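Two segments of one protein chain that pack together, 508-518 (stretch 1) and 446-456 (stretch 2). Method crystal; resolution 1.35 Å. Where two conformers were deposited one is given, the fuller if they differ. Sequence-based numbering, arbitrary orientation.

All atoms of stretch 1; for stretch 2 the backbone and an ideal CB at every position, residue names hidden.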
# COMPACT_ATOMS: atom_id res chain seq x y z
N VAL A 508 16.12 -14.89 -29.32
CA VAL A 508 14.77 -14.47 -28.98
C VAL A 508 13.81 -15.60 -29.36
O VAL A 508 13.96 -16.22 -30.41
CB VAL A 508 14.47 -13.15 -29.72
CG1 VAL A 508 13.02 -12.77 -29.58
CG2 VAL A 508 15.39 -12.04 -29.18
N ALA A 509 12.85 -15.90 -28.48
CA ALA A 509 11.90 -16.96 -28.78
C ALA A 509 11.16 -16.71 -30.09
O ALA A 509 10.87 -15.57 -30.46
CB ALA A 509 10.90 -17.16 -27.63
N ASP A 510 10.81 -17.81 -30.77
CA ASP A 510 10.17 -17.72 -32.08
C ASP A 510 8.85 -16.98 -32.08
O ASP A 510 8.45 -16.47 -33.11
CB ASP A 510 9.95 -19.13 -32.64
CG ASP A 510 11.24 -19.87 -32.87
OD1 ASP A 510 11.87 -19.62 -33.92
OD2 ASP A 510 11.63 -20.69 -32.00
N ASP A 511 8.16 -16.91 -30.94
CA ASP A 511 6.84 -16.28 -30.90
C ASP A 511 6.88 -14.80 -30.51
O ASP A 511 5.84 -14.16 -30.40
CB ASP A 511 5.85 -17.06 -30.03
CG ASP A 511 6.30 -17.22 -28.58
OD1 ASP A 511 7.28 -16.55 -28.17
OD2 ASP A 511 5.64 -18.01 -27.84
N VAL A 512 8.07 -14.26 -30.29
CA VAL A 512 8.19 -12.85 -29.93
C VAL A 512 8.00 -11.98 -31.18
O VAL A 512 8.51 -12.30 -32.26
CB VAL A 512 9.55 -12.59 -29.29
CG1 VAL A 512 9.82 -11.09 -29.16
CG2 VAL A 512 9.62 -13.28 -27.91
N HIS A 513 7.27 -10.88 -31.02
CA HIS A 513 7.01 -9.95 -32.13
C HIS A 513 8.19 -8.97 -32.23
O HIS A 513 8.39 -8.16 -31.33
CB HIS A 513 5.72 -9.18 -31.87
CG HIS A 513 4.50 -10.03 -31.81
ND1 HIS A 513 3.27 -9.59 -32.27
CD2 HIS A 513 4.29 -11.28 -31.32
CE1 HIS A 513 2.37 -10.53 -32.07
NE2 HIS A 513 2.95 -11.56 -31.50
N GLN A 514 8.95 -9.04 -33.32
CA GLN A 514 10.21 -8.33 -33.44
C GLN A 514 10.34 -7.35 -34.59
O GLN A 514 11.39 -6.75 -34.72
CB GLN A 514 11.34 -9.35 -33.69
CG GLN A 514 11.61 -10.26 -32.59
CD GLN A 514 12.92 -10.98 -32.75
OE1 GLN A 514 12.97 -12.13 -33.18
NE2 GLN A 514 13.99 -10.32 -32.34
N GLN A 515 9.32 -7.22 -35.44
CA GLN A 515 9.55 -6.52 -36.71
C GLN A 515 10.19 -5.15 -36.50
O GLN A 515 11.10 -4.79 -37.23
CB GLN A 515 8.28 -6.40 -37.57
CG GLN A 515 8.59 -5.79 -38.96
CD GLN A 515 7.39 -5.61 -39.88
OE1 GLN A 515 6.27 -6.06 -39.60
NE2 GLN A 515 7.62 -4.93 -40.99
N ARG A 516 9.71 -4.40 -35.51
CA ARG A 516 10.19 -3.04 -35.25
C ARG A 516 11.05 -2.90 -33.99
O ARG A 516 11.33 -1.78 -33.57
CB ARG A 516 9.01 -2.07 -35.19
CG ARG A 516 8.46 -1.77 -36.58
CD ARG A 516 6.96 -1.61 -36.62
NE ARG A 516 6.28 -2.89 -36.43
CZ ARG A 516 5.41 -3.45 -37.28
NH1 ARG A 516 5.10 -2.87 -38.43
NH2 ARG A 516 4.85 -4.61 -36.97
N LEU A 517 11.49 -4.02 -33.42
CA LEU A 517 12.26 -4.02 -32.18
C LEU A 517 13.66 -4.57 -32.40
O LEU A 517 13.86 -5.47 -33.24
CB LEU A 517 11.58 -4.86 -31.09
CG LEU A 517 10.11 -4.59 -30.78
CD1 LEU A 517 9.59 -5.50 -29.68
CD2 LEU A 517 9.86 -3.14 -30.42
N SER A 518 14.61 -4.05 -31.63
CA SER A 518 15.97 -4.57 -31.63
C SER A 518 16.29 -5.11 -30.24
O SER A 518 16.60 -4.35 -29.31
CB SER A 518 16.97 -3.50 -32.02
OG SER A 518 18.31 -3.97 -31.88
N UNK A 446 4.46 -12.99 -21.09
CA UNK A 446 5.00 -11.64 -21.19
C UNK A 446 5.76 -11.44 -22.49
O UNK A 446 5.67 -10.39 -23.12
CB UNK A 446 5.91 -11.34 -20.00
N UNK A 447 6.53 -12.43 -22.90
CA UNK A 447 7.39 -12.20 -24.06
C UNK A 447 6.57 -11.93 -25.31
O UNK A 447 6.94 -11.12 -26.13
CB UNK A 447 8.31 -13.40 -24.29
N UNK A 448 5.42 -12.60 -25.41
CA UNK A 448 4.51 -12.38 -26.53
C UNK A 448 3.70 -11.07 -26.34
O UNK A 448 3.72 -10.19 -27.21
CB UNK A 448 3.57 -13.57 -26.68
N UNK A 449 3.00 -10.96 -25.21
CA UNK A 449 2.12 -9.80 -25.03
C UNK A 449 2.87 -8.47 -24.98
O UNK A 449 2.40 -7.48 -25.54
CB UNK A 449 1.31 -9.97 -23.74
N UNK A 450 4.02 -8.43 -24.31
CA UNK A 450 4.77 -7.19 -24.23
C UNK A 450 5.41 -6.83 -25.56
O UNK A 450 5.38 -5.67 -25.96
CB UNK A 450 5.84 -7.29 -23.14
N UNK A 451 5.99 -7.80 -26.25
CA UNK A 451 6.58 -7.47 -27.54
C UNK A 451 5.51 -7.00 -28.53
O UNK A 451 5.77 -6.11 -29.33
CB UNK A 451 7.33 -8.68 -28.10
N UNK A 452 4.32 -7.58 -28.48
CA UNK A 452 3.25 -7.14 -29.36
C UNK A 452 2.87 -5.69 -29.07
O UNK A 452 2.67 -4.91 -30.00
CB UNK A 452 2.03 -8.05 -29.21
N UNK A 453 2.76 -5.31 -27.80
CA UNK A 453 2.50 -3.91 -27.46
C UNK A 453 3.60 -2.99 -27.98
O UNK A 453 3.33 -1.98 -28.63
CB UNK A 453 2.36 -3.75 -25.94
N UNK A 454 4.86 -3.31 -27.70
CA UNK A 454 5.94 -2.43 -28.14
C UNK A 454 6.02 -2.34 -29.66
O UNK A 454 6.22 -1.27 -30.22
CB UNK A 454 7.28 -2.92 -27.58
N UNK A 455 5.86 -3.47 -30.33
CA UNK A 455 5.89 -3.50 -31.78
C UNK A 455 4.78 -2.64 -32.37
O UNK A 455 4.99 -1.90 -33.34
CB UNK A 455 5.77 -4.94 -32.28
N UNK A 456 3.59 -2.71 -31.80
CA UNK A 456 2.46 -1.97 -32.36
C UNK A 456 2.52 -0.46 -32.06
O UNK A 456 2.11 0.36 -32.88
CB UNK A 456 1.15 -2.55 -31.82

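Position 446 has nothing of stretch 1 within 5.5 Å of its CB. Stretch 1 sets no preference. It is Asn 446.

Position 447 points toward stretch 1. Its CB lies 3.9 Å from Val 512 CG2, and the carboxylate of Asp 511 is within reach. A long basic side chain would suit; so might a shorter one. It is Arg 447. NE donates to Asp 511 OD1 (2.9 Å) and NH2 to Asp 511 OD2 (3.1 Å), forming a two-pronged salt bridge. Ala 509 CB covers one face of the guanidinium, 3.4 Å from Arg 447 NE.

Position 448 points sideways, between Asp 511 and the imidazole of His 513. A small or medium side chain, apolar or polar, could sit here. It is Val 448. CG2 lies 3.4 Å from Asp 511 CG, and CG1 lies 4.1 Å from His 513 NE2.

Positions 449 and 450 point away and are unconstrained by stretch 1. They are Thr 449 and Glu 450. Glu 450 OE1 accepts from Asn 446 ND2 (3.0 Å).

Position 451 points toward stretch 1 where the two backbones run close: its CB is 3.4 Å from His 513 O and 3.6 Å from Val 512 CG1. The space favours a small residue, Ala, Ser or perhaps Cys, and the NH of His 513 would reward an acceptor. It is Ser 451. OG accepts from His 513 N (2.9 Å) and donates to Arg 447 O (2.7 Å), so one hydroxyl ties the loop to the helix.

Position 452 points sideways, its CB 3.6 Å from His 513 ND1. Many side chains with a CB methylene would pack on the imidazole. It is Glu 452, whose CB makes a CH-pi contact over the ring face, 3.9 Å from the centroid.

Position 453 points away, and stretch 1 sets no preference; it is Ile 453.

Position 454 points toward stretch 1, its CB 3.8 Å from Leu 517 CD2. An apolar residue fits best. It is Leu 454, in apolar contact through CB with Leu 517 CD2 (3.9 Å).

Position 455 points sideways, but Arg 516 offers its backbone NH and guanidinium nearby. An acid is the natural choice. It is Asp 455. OD1 accepts from Arg 516 N (2.8 Å) and NE (3.1 Å); OD2 accepts from Arg 516 NH2 (2.8 Å), completing a salt bridge. Two waters extend OD2 to Gln 515 N and His 513 ND1.

Position 456 points away, and many side chains would do; it is Arg 456.

Stretch 2, residues 446-456: NRVTESEILDR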
# COMPACT_ATOMS: atom_id res chain seq x y z
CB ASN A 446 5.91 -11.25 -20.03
CG ASN A 446 6.32 -9.79 -20.12
OD1 ASN A 446 5.52 -8.91 -19.82
ND2 ASN A 446 7.52 -9.53 -20.59
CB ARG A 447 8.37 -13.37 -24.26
CG ARG A 447 7.75 -14.64 -24.79
CD ARG A 447 8.73 -15.80 -24.75
NE ARG A 447 8.23 -16.95 -25.51
CZ ARG A 447 8.32 -18.23 -25.17
NH1 ARG A 447 8.89 -18.59 -24.03
NH2 ARG A 447 7.83 -19.15 -25.97
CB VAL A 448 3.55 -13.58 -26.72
CG1 VAL A 448 2.45 -13.26 -27.75
CG2 VAL A 448 4.33 -14.80 -27.14
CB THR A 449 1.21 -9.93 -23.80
OG1 THR A 449 1.99 -10.08 -22.60
CG2 THR A 449 0.32 -11.09 -23.95
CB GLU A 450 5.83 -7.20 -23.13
CG GLU A 450 6.42 -5.80 -22.93
CD GLU A 450 7.48 -5.66 -21.85
OE1 GLU A 450 8.08 -6.66 -21.42
OE2 GLU A 450 7.77 -4.50 -21.47
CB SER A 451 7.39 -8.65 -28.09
OG SER A 451 6.58 -9.76 -28.46
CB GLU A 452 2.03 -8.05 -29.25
CG GLU A 452 0.91 -7.59 -30.14
CD GLU A 452 -0.13 -8.67 -30.36
OE1 GLU A 452 -0.15 -9.65 -29.59
OE2 GLU A 452 -0.91 -8.52 -31.32
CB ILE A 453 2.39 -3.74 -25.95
CG1 ILE A 453 1.12 -4.43 -25.45
CG2 ILE A 453 2.37 -2.26 -25.56
CD1 ILE A 453 1.10 -4.66 -23.95
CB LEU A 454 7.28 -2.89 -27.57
CG LEU A 454 7.38 -2.95 -26.05
CD1 LEU A 454 8.71 -3.54 -25.63
CD2 LEU A 454 7.18 -1.58 -25.44
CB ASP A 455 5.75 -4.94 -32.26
CG ASP A 455 6.16 -5.12 -33.69
OD1 ASP A 455 7.27 -4.67 -34.08
OD2 ASP A 455 5.38 -5.75 -34.42
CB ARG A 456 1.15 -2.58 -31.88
CG ARG A 456 0.92 -3.99 -32.41
CD ARG A 456 -0.45 -4.49 -32.02
NE ARG A 456 -1.48 -3.64 -32.60
CZ ARG A 456 -2.74 -3.59 -32.19
NH1 ARG A 456 -3.15 -4.34 -31.18
NH2 ARG A 456 -3.59 -2.76 -32.78
O HOH W 1 8.25 -19.51 -29.16
O HOH W 2 6.49 -8.03 -35.58
O HOH W 3 3.14 -6.98 -33.43
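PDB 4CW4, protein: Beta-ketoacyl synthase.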